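Local coordinates for protein putative agmatine deiminase (PDB 2EWO) that probably hydrolyses the guanidino group of agmatine, giving N-carbamoylputrescine and ammonia, as a member of the guanidino-group-modifying enzyme superfamily, at residues Glu119-Gly124 / Val159-Ser164; Cys237-Asp242 / Val271-Val276; Ile56-Pro61 / Asp341-Gly346; Met29-Arg34 / Val62-Pro67. All coordinates share one frame; numbering follows the deposited sequence.

Contact 1 of 4, residues Glu119-Gly124 / Val159-Ser164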
loop_
_atom_site.group_PDB
_atom_site.type_symbol
_atom_site.label_atom_id
_atom_site.label_comp_id
_atom_site.label_asym_id
_atom_site.label_seq_id
_atom_site.Cartn_x
_atom_site.Cartn_y
_atom_site.Cartn_z
ATOM N N GLU A 119 -18.575 6.708 16.048
ATOM C CA GLU A 119 -17.414 7.399 15.515
ATOM C C GLU A 119 -16.229 6.894 16.305
ATOM O O GLU A 119 -16.300 6.794 17.523
ATOM C CB GLU A 119 -17.546 8.894 15.728
ATOM C CG GLU A 119 -18.867 9.431 15.308
ATOM C CD GLU A 119 -18.711 10.547 14.324
ATOM O OE1 GLU A 119 -17.940 11.479 14.629
ATOM O OE2 GLU A 119 -19.356 10.494 13.252
ATOM N N PHE A 120 -15.139 6.583 15.620
ATOM C CA PHE A 120 -13.941 6.072 16.283
ATOM C C PHE A 120 -12.781 7.047 16.121
ATOM O O PHE A 120 -12.476 7.456 15.008
ATOM C CB PHE A 120 -13.559 4.725 15.665
ATOM C CG PHE A 120 -12.310 4.121 16.235
ATOM C CD1 PHE A 120 -12.293 3.632 17.536
ATOM C CD2 PHE A 120 -11.158 4.018 15.457
ATOM C CE1 PHE A 120 -11.153 3.047 18.058
ATOM C CE2 PHE A 120 -10.007 3.433 15.964
ATOM C CZ PHE A 120 -10.004 2.946 17.270
ATOM N N ASN A 121 -12.120 7.416 17.212
ATOM C CA ASN A 121 -11.002 8.343 17.090
ATOM C C ASN A 121 -9.746 7.827 17.783
ATOM O O ASN A 121 -8.910 8.606 18.231
ATOM C CB ASN A 121 -11.390 9.709 17.650
ATOM C CG ASN A 121 -11.807 9.636 19.095
ATOM O OD1 ASN A 121 -12.007 10.660 19.748
ATOM N ND2 ASN A 121 -11.948 8.414 19.609
ATOM N N ALA A 122 -9.624 6.505 17.854
ATOM C CA ALA A 122 -8.481 5.846 18.481
ATOM C C ALA A 122 -8.398 6.095 19.989
ATOM O O ALA A 122 -7.313 6.319 20.540
ATOM C CB ALA A 122 -7.178 6.275 17.803
ATOM N N TRP A 123 -9.553 6.053 20.650
ATOM C CA TRP A 123 -9.610 6.262 22.092
ATOM C C TRP A 123 -9.062 7.634 22.477
ATOM O O TRP A 123 -8.029 7.730 23.141
ATOM C CB TRP A 123 -8.803 5.169 22.805
ATOM C CG TRP A 123 -9.231 3.794 22.423
ATOM C CD1 TRP A 123 -10.375 3.153 22.812
ATOM C CD2 TRP A 123 -8.584 2.927 21.485
ATOM N NE1 TRP A 123 -10.484 1.945 22.167
ATOM C CE2 TRP A 123 -9.399 1.780 21.347
ATOM C CE3 TRP A 123 -7.399 3.007 20.742
ATOM C CZ2 TRP A 123 -9.065 0.723 20.493
ATOM C CZ3 TRP A 123 -7.066 1.957 19.894
ATOM C CH2 TRP A 123 -7.897 0.831 19.776
ATOM N N GLY A 124 -9.747 8.694 22.061
ATOM C CA GLY A 124 -9.278 10.032 22.394
ATOM C C GLY A 124 -9.130 10.939 21.190
ATOM O O GLY A 124 -9.689 12.034 21.160
ATOM N N VAL A 159 -18.467 9.993 19.330
ATOM C CA VAL A 159 -17.405 8.989 19.360
ATOM C C VAL A 159 -17.489 8.022 20.544
ATOM O O VAL A 159 -17.216 8.390 21.685
ATOM C CB VAL A 159 -15.997 9.666 19.343
ATOM C CG1 VAL A 159 -15.932 10.784 20.372
ATOM C CG2 VAL A 159 -14.915 8.631 19.627
ATOM N N LEU A 160 -17.860 6.779 20.259
ATOM C CA LEU A 160 -17.969 5.751 21.285
ATOM C C LEU A 160 -17.346 4.455 20.774
ATOM O O LEU A 160 -17.408 4.161 19.585
ATOM C CB LEU A 160 -19.436 5.510 21.626
ATOM C CG LEU A 160 -19.701 4.446 22.690
ATOM C CD1 LEU A 160 -19.151 4.925 24.030
ATOM C CD2 LEU A 160 -21.199 4.167 22.785
ATOM N N GLU A 161 -16.735 3.686 21.666
ATOM C CA GLU A 161 -16.129 2.423 21.266
ATOM C C GLU A 161 -16.884 1.264 21.901
ATOM O O GLU A 161 -17.305 1.349 23.053
ATOM C CB GLU A 161 -14.655 2.383 21.670
ATOM C CG GLU A 161 -14.345 3.112 22.958
ATOM C CD GLU A 161 -14.298 4.622 22.787
ATOM O OE1 GLU A 161 -13.328 5.117 22.166
ATOM O OE2 GLU A 161 -15.234 5.306 23.268
ATOM N N GLY A 162 -17.059 0.187 21.139
ATOM C CA GLY A 162 -17.775 -0.982 21.627
ATOM C C GLY A 162 -17.467 -1.426 23.051
ATOM O O GLY A 162 -18.362 -1.467 23.890
ATOM N N GLY A 163 -16.209 -1.752 23.334
ATOM C CA GLY A 163 -15.849 -2.202 24.667
ATOM C C GLY A 163 -15.862 -1.153 25.770
ATOM O O GLY A 163 -15.017 -1.187 26.653
ATOM N N SER A 164 -16.801 -0.213 25.731
ATOM C CA SER A 164 -16.889 0.815 26.769
ATOM C C SER A 164 -18.311 0.781 27.309
ATOM O O SER A 164 -18.723 1.621 28.114
ATOM C CB SER A 164 -16.591 2.212 26.195
ATOM O OG SER A 164 -17.727 2.793 25.566
#
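Trp123 and Glu161 meet at the buried end of this contact. The side chain of Glu161 starts out toward the 119-124 loop and is bent at chi2 (-77°); its carboxylate plane lies 31° from the indole plane. Glu161 OE1 comes to 3.6 Å from Trp123 CD1, approaching the five-membered ring obliquely, while Glu161 CG lies 4.1 Å from Trp123 NE1. The acid's stronger polar partner is elsewhere: OE1 forms a salt bridge with Arg185 NE, which helps hold the carboxylate. Within the loop, the rim atom CE1 of Phe120 stands 3.9 Å above the Trp123 plane, off centre, and the backbone N of Ala122 sits over the middle of the Phe120 ring. Behind Glu161 the chain turns back on itself, with Ser164 OG donating to Glu161 O over 2.9 Å, in the plane of that carbonyl.

The other end is more exposed: Glu119, Asn121 and Val159 are all partly open to solvent, and no clear hydrogen bond joins the segments there. Val159 lies beside Glu119, their CB atoms 4.0 Å apart, and the side chain of Asn121 crosses that of Val159 at about a right angle.

Trp97 meets Trp123 edge-to-face, and His222 and Asp100 also border the buried end. Such an aromatic and acidic cluster, on loops that follow strands, with the contact centred about 11 Å from the centre of the chain, is consistent with the wall of the central pocket in the pentein (alpha/beta-propeller) fold of this superfamily.

Contact 2 of 4, residues Cys237-Asp242 / Val271-Val276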
loop_
_atom_site.group_PDB
_atom_site.type_symbol
_atom_site.label_atom_id
_atom_site.label_comp_id
_atom_site.label_asym_id
_atom_site.label_seq_id
_atom_site.Cartn_x
_atom_site.Cartn_y
_atom_site.Cartn_z
ATOM N N CYS A 237 -17.832 -8.910 38.147
ATOM C CA CYS A 237 -17.059 -7.801 38.669
ATOM C C CYS A 237 -15.791 -8.281 39.348
ATOM O O CYS A 237 -15.817 -9.229 40.130
ATOM C CB CYS A 237 -17.895 -6.991 39.657
ATOM S SG CYS A 237 -17.099 -5.457 40.153
ATOM N N ILE A 238 -14.674 -7.635 39.035
ATOM C CA ILE A 238 -13.411 -8.009 39.650
ATOM C C ILE A 238 -13.452 -7.617 41.124
ATOM O O ILE A 238 -14.074 -6.616 41.485
ATOM C CB ILE A 238 -12.203 -7.295 38.981
ATOM C CG1 ILE A 238 -12.496 -5.802 38.820
ATOM C CG2 ILE A 238 -11.883 -7.947 37.644
ATOM C CD1 ILE A 238 -11.359 -5.021 38.200
ATOM N N TYR A 239 -12.811 -8.414 41.977
ATOM C CA TYR A 239 -12.771 -8.115 43.408
ATOM C C TYR A 239 -11.605 -8.798 44.130
ATOM O O TYR A 239 -11.447 -10.021 44.083
ATOM C CB TYR A 239 -14.105 -8.485 44.074
ATOM C CG TYR A 239 -14.213 -8.047 45.524
ATOM C CD1 TYR A 239 -14.690 -6.768 45.854
ATOM C CD2 TYR A 239 -13.817 -8.892 46.565
ATOM C CE1 TYR A 239 -14.766 -6.338 47.185
ATOM C CE2 TYR A 239 -13.889 -8.475 47.901
ATOM C CZ TYR A 239 -14.363 -7.197 48.202
ATOM O OH TYR A 239 -14.433 -6.777 49.513
ATOM N N THR A 240 -10.779 -7.982 44.780
ATOM C CA THR A 240 -9.628 -8.470 45.535
ATOM C C THR A 240 -9.629 -7.781 46.890
ATOM O O THR A 240 -10.206 -6.705 47.041
ATOM C CB THR A 240 -8.285 -8.164 44.813
ATOM O OG1 THR A 240 -7.193 -8.658 45.604
ATOM C CG2 THR A 240 -8.112 -6.665 44.594
ATOM N N ASP A 241 -8.999 -8.401 47.881
ATOM C CA ASP A 241 -8.951 -7.810 49.212
ATOM C C ASP A 241 -7.582 -7.221 49.493
ATOM O O ASP A 241 -7.395 -6.480 50.461
ATOM C CB ASP A 241 -9.323 -8.858 50.259
ATOM C CG ASP A 241 -10.818 -9.123 50.292
ATOM O OD1 ASP A 241 -11.568 -8.218 50.724
ATOM O OD2 ASP A 241 -11.245 -10.225 49.873
ATOM N N ASP A 242 -6.631 -7.544 48.624
ATOM C CA ASP A 242 -5.273 -7.045 48.759
ATOM C C ASP A 242 -5.281 -5.532 48.668
ATOM O O ASP A 242 -5.397 -4.964 47.582
ATOM C CB ASP A 242 -4.391 -7.602 47.654
ATOM C CG ASP A 242 -2.988 -7.845 48.121
ATOM O OD1 ASP A 242 -2.411 -6.935 48.771
ATOM O OD2 ASP A 242 -2.471 -8.953 47.842
ATOM N N VAL A 271 -24.559 -9.290 42.067
ATOM C CA VAL A 271 -23.135 -9.131 41.747
ATOM C C VAL A 271 -22.283 -10.388 41.994
ATOM O O VAL A 271 -22.420 -11.039 43.025
ATOM C CB VAL A 271 -22.514 -7.981 42.579
ATOM C CG1 VAL A 271 -21.075 -7.745 42.142
ATOM C CG2 VAL A 271 -23.353 -6.723 42.441
ATOM N N HIS A 272 -21.407 -10.729 41.053
ATOM C CA HIS A 272 -20.543 -11.890 41.249
ATOM C C HIS A 272 -19.130 -11.444 41.547
ATOM O O HIS A 272 -18.864 -10.252 41.685
ATOM C CB HIS A 272 -20.527 -12.813 40.033
ATOM C CG HIS A 272 -21.738 -13.678 39.919
ATOM N ND1 HIS A 272 -21.734 -14.879 39.246
ATOM C CD2 HIS A 272 -23.001 -13.505 40.375
ATOM C CE1 HIS A 272 -22.941 -15.411 39.290
ATOM N NE2 HIS A 272 -23.729 -14.597 39.969
ATOM N N LYS A 273 -18.222 -12.405 41.647
ATOM C CA LYS A 273 -16.850 -12.066 41.946
ATOM C C LYS A 273 -15.823 -12.764 41.073
ATOM O O LYS A 273 -15.741 -13.991 41.042
ATOM C CB LYS A 273 -16.540 -12.343 43.417
ATOM C CG LYS A 273 -17.035 -11.274 44.381
ATOM C CD LYS A 273 -16.443 -11.507 45.762
ATOM C CE LYS A 273 -16.925 -10.492 46.782
ATOM N NZ LYS A 273 -16.281 -10.714 48.111
HETATM N N MSE A 274 -15.041 -11.959 40.363
HETATM C CA MSE A 274 -13.979 -12.459 39.502
HETATM C C MSE A 274 -12.697 -12.141 40.265
HETATM O O MSE A 274 -12.701 -11.292 41.152
HETATM C CB MSE A 274 -13.999 -11.712 38.159
HETATM C CG MSE A 274 -13.014 -12.233 37.097
HETATM SE SE MSE A 274 -13.434 -14.041 36.428
HETATM C CE MSE A 274 -15.120 -13.619 35.540
ATOM N N CYS A 275 -11.602 -12.819 39.943
ATOM C CA CYS A 275 -10.348 -12.546 40.628
ATOM C C CYS A 275 -9.426 -11.755 39.716
ATOM O O CYS A 275 -9.662 -11.650 38.508
ATOM C CB CYS A 275 -9.658 -13.849 41.017
ATOM S SG CYS A 275 -9.004 -14.759 39.606
ATOM N N VAL A 276 -8.377 -11.202 40.314
ATOM C CA VAL A 276 -7.376 -10.430 39.590
ATOM C C VAL A 276 -6.033 -11.140 39.728
ATOM O O VAL A 276 -5.803 -11.856 40.704
ATOM C CB VAL A 276 -7.244 -8.981 40.153
ATOM C CG1 VAL A 276 -8.470 -8.155 39.782
ATOM C CG2 VAL A 276 -7.067 -9.013 41.664
#
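Met274 N donates to Cys237 O over 2.8 Å, with an N-H...O angle of 163° and the donor standing above the carbonyl plane. With the return bond, Tyr239 N to Met274 O at 3.0 Å, it makes a single beta bridge centred on Ile238 and Met274 (a selenomethionine). The bridge joins the chain just past strand 234-237 to the chain just past strand 270-271, with helix 248-259 in the connection, a strand-helix-strand arrangement consistent with one blade of a pentein alpha/beta propeller. The touching segments run obliquely to each other, and the pairing does not extend into a regular sheet.

Apolar side chains flank the bridge. Val276 splits its methyls between two partners: CG1 lies 3.9 Å from Ile238 CB, and CG2 reaches CB of Thr240, each side chain crossing the valine at about a right angle. Cys237 CB touches Val271 CG1 at 4.1 Å, and both of these residues also rest on Leu258 of helix 248-259. Beyond CB the selenomethionine turns off to pack on Val335 and Met338 of helix 328-338.

The outer side belongs to Tyr239 and the exposed Lys273. Tyr239 CG is anti to the backbone N (chi1 -173°), and the lysine, extended beyond CG, runs alongside the phenol in the same direction. Farther along, Thr240 OG1 accepts from Asp242 N in an ST turn. In the CH-pi contact over one ring face, Lys273 CE lies 3.9 Å from the centroid of the Tyr239 ring, 27° off the ring normal.

Contact 3 of 4, residues Ile56-Pro61 / Asp341-Gly346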
loop_
_atom_site.group_PDB
_atom_site.type_symbol
_atom_site.label_atom_id
_atom_site.label_comp_id
_atom_site.label_asym_id
_atom_site.label_seq_id
_atom_site.Cartn_x
_atom_site.Cartn_y
_atom_site.Cartn_z
ATOM N N ILE A 56 -12.952 -20.227 19.440
ATOM C CA ILE A 56 -14.353 -19.951 19.138
ATOM C C ILE A 56 -14.868 -21.033 18.196
ATOM O O ILE A 56 -16.061 -21.346 18.192
ATOM C CB ILE A 56 -14.543 -18.590 18.419
ATOM C CG1 ILE A 56 -13.495 -17.565 18.879
ATOM C CG2 ILE A 56 -15.943 -18.071 18.698
ATOM C CD1 ILE A 56 -13.738 -16.988 20.242
ATOM N N SER A 57 -13.947 -21.588 17.405
ATOM C CA SER A 57 -14.238 -22.632 16.413
ATOM C C SER A 57 -15.250 -23.677 16.845
ATOM O O SER A 57 -16.225 -23.949 16.136
ATOM C CB SER A 57 -12.955 -23.374 16.011
ATOM O OG SER A 57 -11.986 -22.496 15.469
ATOM N N GLU A 58 -15.008 -24.280 18.000
ATOM C CA GLU A 58 -15.898 -25.316 18.489
ATOM C C GLU A 58 -17.268 -24.843 18.971
ATOM O O GLU A 58 -18.101 -25.657 19.353
ATOM C CB GLU A 58 -15.212 -26.128 19.593
ATOM C CG GLU A 58 -14.543 -25.320 20.693
ATOM C CD GLU A 58 -14.399 -26.127 21.981
ATOM O OE1 GLU A 58 -15.445 -26.429 22.605
ATOM O OE2 GLU A 58 -13.254 -26.471 22.368
ATOM N N PHE A 59 -17.533 -23.545 18.927
ATOM C CA PHE A 59 -18.825 -23.069 19.400
ATOM C C PHE A 59 -19.672 -22.431 18.303
ATOM O O PHE A 59 -20.905 -22.550 18.286
ATOM C CB PHE A 59 -18.598 -22.092 20.556
ATOM C CG PHE A 59 -17.836 -22.696 21.713
ATOM C CD1 PHE A 59 -18.473 -23.540 22.622
ATOM C CD2 PHE A 59 -16.474 -22.452 21.871
ATOM C CE1 PHE A 59 -17.765 -24.132 23.675
ATOM C CE2 PHE A 59 -15.758 -23.041 22.919
ATOM C CZ PHE A 59 -16.407 -23.883 23.823
ATOM N N GLU A 60 -18.991 -21.761 17.379
ATOM C CA GLU A 60 -19.621 -21.071 16.255
ATOM C C GLU A 60 -18.545 -20.669 15.269
ATOM O O GLU A 60 -17.357 -20.840 15.533
ATOM C CB GLU A 60 -20.356 -19.815 16.737
ATOM C CG GLU A 60 -19.669 -19.079 17.883
ATOM C CD GLU A 60 -20.359 -17.780 18.251
ATOM O OE1 GLU A 60 -21.595 -17.698 18.121
ATOM O OE2 GLU A 60 -19.663 -16.838 18.686
ATOM N N PRO A 61 -18.945 -20.148 14.106
ATOM C CA PRO A 61 -17.972 -19.724 13.097
ATOM C C PRO A 61 -17.290 -18.398 13.429
ATOM O O PRO A 61 -17.836 -17.536 14.137
ATOM C CB PRO A 61 -18.811 -19.630 11.831
ATOM C CG PRO A 61 -20.143 -19.221 12.371
ATOM C CD PRO A 61 -20.306 -20.130 13.552
ATOM N N ASP A 341 -23.898 -24.054 32.574
ATOM C CA ASP A 341 -24.275 -24.721 31.340
ATOM C C ASP A 341 -23.538 -24.116 30.139
ATOM O O ASP A 341 -24.139 -23.824 29.106
ATOM C CB ASP A 341 -25.790 -24.618 31.152
ATOM C CG ASP A 341 -26.297 -23.196 31.319
ATOM O OD1 ASP A 341 -25.911 -22.326 30.503
ATOM O OD2 ASP A 341 -27.073 -22.943 32.268
ATOM N N ARG A 342 -22.231 -23.928 30.283
ATOM C CA ARG A 342 -21.410 -23.364 29.213
ATOM C C ARG A 342 -19.982 -23.867 29.340
ATOM O O ARG A 342 -19.332 -23.630 30.357
ATOM C CB ARG A 342 -21.401 -21.834 29.289
ATOM C CG ARG A 342 -22.302 -21.126 28.288
ATOM C CD ARG A 342 -21.872 -19.668 28.124
ATOM N NE ARG A 342 -22.646 -18.977 27.100
ATOM C CZ ARG A 342 -23.909 -18.590 27.248
ATOM N NH1 ARG A 342 -24.550 -18.819 28.385
ATOM N NH2 ARG A 342 -24.536 -17.984 26.251
ATOM N N LYS A 343 -19.482 -24.556 28.322
ATOM C CA LYS A 343 -18.113 -25.051 28.386
ATOM C C LYS A 343 -17.139 -23.876 28.396
ATOM O O LYS A 343 -17.190 -22.999 27.533
ATOM C CB LYS A 343 -17.797 -25.968 27.200
ATOM C CG LYS A 343 -16.396 -26.555 27.284
ATOM C CD LYS A 343 -16.034 -27.417 26.094
ATOM C CE LYS A 343 -14.550 -27.777 26.157
ATOM N NZ LYS A 343 -13.995 -28.266 24.854
ATOM N N VAL A 344 -16.250 -23.853 29.376
ATOM C CA VAL A 344 -15.291 -22.769 29.453
ATOM C C VAL A 344 -13.942 -23.218 28.900
ATOM O O VAL A 344 -13.459 -24.299 29.241
ATOM C CB VAL A 344 -15.155 -22.274 30.915
ATOM C CG1 VAL A 344 -13.973 -21.332 31.064
ATOM C CG2 VAL A 344 -16.437 -21.563 31.325
ATOM N N VAL A 345 -13.366 -22.400 28.014
ATOM C CA VAL A 345 -12.055 -22.675 27.415
ATOM C C VAL A 345 -11.135 -21.502 27.732
ATOM O O VAL A 345 -11.579 -20.357 27.788
ATOM C CB VAL A 345 -12.117 -22.836 25.864
ATOM C CG1 VAL A 345 -10.723 -23.148 25.318
ATOM C CG2 VAL A 345 -13.086 -23.943 25.477
ATOM N N GLY A 346 -9.854 -21.782 27.943
ATOM C CA GLY A 346 -8.922 -20.712 28.252
ATOM C C GLY A 346 -7.710 -20.731 27.347
ATOM O O GLY A 346 -7.201 -21.805 27.021
#
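Two torsions bring Glu58 and Lys343 together: chi1 of 49° sets Glu58 CG between its backbone N and carbonyl carbon, and chi1 of -177° sets Lys343 CG anti to its backbone N. Beyond CG both chains are extended, and they cross at about a right angle. The contact lies at the surface and joins the turn after helix 43-57 to strand 343-347, which within this chain is an outer strand of a three-stranded sheet, consistent with packing between two blades of the pentein propeller.

The ammonium is held by both carboxylate oxygens. Lys343 NZ lies 3.2 Å from Glu58 OE1 and equally far from OE2, each oxygen using its syn lone pair, so the salt bridge is bidentate. Beside it, Phe59 faces the strand with its rim: Lys343 CB lies in the ring plane, 4.0 Å from Phe59 CE1. Val314 and Ile319, on the other two strands of that sheet, also contact the phenylalanine.

The turn that presents the two side chains is gathered at Ile56 O, which accepts from Phe59 N (2.7 Å) and from Glu60 N. Farther along the strand, Val345 CG2 meets the same ring edge, 3.7 Å from Phe59 CZ.

Contact 4 of 4, residues Met29-Arg34 / Val62-Pro67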
loop_
_atom_site.group_PDB
_atom_site.type_symbol
_atom_site.label_atom_id
_atom_site.label_comp_id
_atom_site.label_asym_id
_atom_site.label_seq_id
_atom_site.Cartn_x
_atom_site.Cartn_y
_atom_site.Cartn_z
HETATM N N MSE A 29 -13.276 -10.778 14.262
HETATM C CA MSE A 29 -12.009 -10.363 14.860
HETATM C C MSE A 29 -10.958 -9.989 13.798
HETATM O O MSE A 29 -10.861 -10.618 12.743
HETATM C CB MSE A 29 -11.476 -11.431 15.830
HETATM C CG MSE A 29 -11.286 -12.853 15.285
HETATM SE SE MSE A 29 -10.595 -14.130 16.666
HETATM C CE MSE A 29 -8.704 -13.618 16.652
ATOM N N LEU A 30 -10.197 -8.935 14.089
ATOM C CA LEU A 30 -9.167 -8.429 13.185
ATOM C C LEU A 30 -7.830 -9.184 13.241
ATOM O O LEU A 30 -7.781 -10.339 13.657
ATOM C CB LEU A 30 -8.937 -6.935 13.450
ATOM C CG LEU A 30 -10.048 -5.988 12.978
ATOM C CD1 LEU A 30 -9.824 -4.610 13.565
ATOM C CD2 LEU A 30 -10.073 -5.937 11.449
ATOM N N TRP A 31 -6.749 -8.536 12.819
ATOM C CA TRP A 31 -5.445 -9.185 12.810
ATOM C C TRP A 31 -4.322 -8.207 13.109
ATOM O O TRP A 31 -4.093 -7.266 12.358
ATOM C CB TRP A 31 -5.205 -9.819 11.447
ATOM C CG TRP A 31 -4.011 -10.723 11.388
ATOM C CD1 TRP A 31 -2.759 -10.419 10.917
ATOM C CD2 TRP A 31 -3.981 -12.108 11.744
ATOM N NE1 TRP A 31 -1.956 -11.540 10.948
ATOM C CE2 TRP A 31 -2.682 -12.587 11.453
ATOM C CE3 TRP A 31 -4.929 -12.993 12.280
ATOM C CZ2 TRP A 31 -2.311 -13.912 11.678
ATOM C CZ3 TRP A 31 -4.563 -14.306 12.502
ATOM C CH2 TRP A 31 -3.262 -14.756 12.201
ATOM N N PRO A 32 -3.589 -8.433 14.203
ATOM C CA PRO A 32 -2.481 -7.566 14.608
ATOM C C PRO A 32 -1.328 -7.566 13.626
ATOM O O PRO A 32 -0.949 -8.616 13.104
ATOM C CB PRO A 32 -2.079 -8.144 15.956
ATOM C CG PRO A 32 -2.330 -9.611 15.756
ATOM C CD PRO A 32 -3.689 -9.597 15.097
ATOM N N TRP A 33 -0.764 -6.387 13.381
ATOM C CA TRP A 33 0.358 -6.282 12.451
ATOM C C TRP A 33 1.388 -5.188 12.752
ATOM O O TRP A 33 2.587 -5.426 12.629
ATOM C CB TRP A 33 -0.156 -6.101 11.003
ATOM C CG TRP A 33 -0.926 -4.829 10.788
ATOM C CD1 TRP A 33 -2.244 -4.607 11.083
ATOM C CD2 TRP A 33 -0.391 -3.561 10.379
ATOM N NE1 TRP A 33 -2.556 -3.281 10.896
ATOM C CE2 TRP A 33 -1.439 -2.616 10.468
ATOM C CE3 TRP A 33 0.877 -3.131 9.956
ATOM C CZ2 TRP A 33 -1.260 -1.266 10.151
ATOM C CZ3 TRP A 33 1.054 -1.781 9.642
ATOM C CH2 TRP A 33 -0.009 -0.869 9.743
ATOM N N ARG A 34 0.945 -4.006 13.167
ATOM C CA ARG A 34 1.893 -2.916 13.387
ATOM C C ARG A 34 2.954 -3.098 14.476
ATOM O O ARG A 34 2.648 -3.459 15.609
ATOM C CB ARG A 34 1.141 -1.606 13.607
ATOM C CG ARG A 34 0.247 -1.588 14.816
ATOM C CD ARG A 34 -0.516 -0.282 14.852
ATOM N NE ARG A 34 0.367 0.858 14.624
ATOM C CZ ARG A 34 -0.038 2.024 14.133
ATOM N NH1 ARG A 34 -1.315 2.199 13.815
ATOM N NH2 ARG A 34 0.835 3.008 13.946
ATOM N N VAL A 62 -16.077 -18.261 12.907
ATOM C CA VAL A 62 -15.274 -17.065 13.104
ATOM C C VAL A 62 -14.992 -16.391 11.775
ATOM O O VAL A 62 -14.694 -17.055 10.771
ATOM C CB VAL A 62 -13.903 -17.364 13.732
ATOM C CG1 VAL A 62 -13.261 -16.057 14.155
ATOM C CG2 VAL A 62 -14.039 -18.317 14.903
ATOM N N SER A 63 -15.080 -15.059 11.794
ATOM C CA SER A 63 -14.827 -14.197 10.628
ATOM C C SER A 63 -13.574 -13.395 10.916
ATOM O O SER A 63 -13.627 -12.311 11.477
ATOM C CB SER A 63 -16.000 -13.245 10.393
ATOM O OG SER A 63 -17.096 -13.941 9.819
ATOM N N LEU A 64 -12.447 -13.961 10.520
ATOM C CA LEU A 64 -11.136 -13.373 10.718
ATOM C C LEU A 64 -10.795 -12.388 9.582
ATOM O O LEU A 64 -10.546 -12.809 8.453
ATOM C CB LEU A 64 -10.127 -14.519 10.764
ATOM C CG LEU A 64 -8.726 -14.234 11.268
ATOM C CD1 LEU A 64 -8.829 -13.814 12.721
ATOM C CD2 LEU A 64 -7.844 -15.448 11.101
ATOM N N CYS A 65 -10.772 -11.088 9.872
ATOM C CA CYS A 65 -10.477 -10.090 8.837
ATOM C C CYS A 65 -9.041 -9.606 8.858
ATOM O O CYS A 65 -8.650 -8.880 9.765
ATOM C CB CYS A 65 -11.386 -8.889 9.015
ATOM S SG CYS A 65 -13.052 -9.368 9.382
ATOM N N VAL A 66 -8.243 -9.967 7.862
ATOM C CA VAL A 66 -6.866 -9.505 7.911
ATOM C C VAL A 66 -6.446 -8.601 6.755
ATOM O O VAL A 66 -6.937 -8.730 5.622
ATOM C CB VAL A 66 -5.868 -10.706 8.041
ATOM C CG1 VAL A 66 -6.471 -11.766 8.940
ATOM C CG2 VAL A 66 -5.514 -11.285 6.681
ATOM N N PRO A 67 -5.569 -7.627 7.049
ATOM C CA PRO A 67 -5.080 -6.707 6.035
ATOM C C PRO A 67 -4.522 -7.544 4.915
ATOM O O PRO A 67 -4.061 -8.648 5.155
ATOM C CB PRO A 67 -4.003 -5.932 6.781
ATOM C CG PRO A 67 -4.627 -5.763 8.115
ATOM C CD PRO A 67 -5.190 -7.150 8.393
#
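Met29 (a selenomethionine) bridges Leu64 in parallel pairing: Met29 N donates to Ser63 O over 3.2 Å, and Cys65 N donates to Met29 O over 2.9 Å. On the same face of the sheet, Met29 CG lies 3.7 Å from Leu64 CD1 and also touches Val62 CG1. The other leucine methyl, CD2, meets Trp31 CZ3 at 3.7 Å. Trp31 CG is anti to its backbone N (chi1 -170°), and the indole stem runs alongside Val66, pointing the same way, with Trp31 CB against the valine CG1. Where the backbones part, Pro67 CG still rests 4.0 Å from Trp33 CD1.

Two helices form the next shell. Phe49 and Val52 of helix 43-57 pack on Met29, while Ala74 and Val78 of helix 71-79 close on Trp31 and Leu64 respectively. Two polar ends are tied down farther out, Trp33 NE1 by a hydrogen bond to the carbonyl of Asn93 and Ser63 OG by one from Arg87 of strand 86-90.

Adjacent parallel strands 24-29 and 62-66, linked through helix 43-57, make this a beta-alpha-beta crossover, consistent with the core of one pentein blade.

Contact 4 closes first along the chain, contact 1 next and contact 2 after it, whereas contact 3 spans the longest separation, pairing the turn at 56-61 with 341-346 near the C-terminal end. Contacts 3 and 4 meet at helix 43-57, whose end belongs to contact 3 and whose side packs on contact 4; Ile56 CB lies 3.6 Å from Val62 CG2, although the two centres are about 20 Å apart. Contact 1 lies closest to the chain's centre, contact 2 farthest; contacts 2 and 4 have centres about 31 Å apart, on opposite sides of it. The four contacts thus sample different parts of what is probably a propeller, with contact 3 linking N- and C-terminal portions.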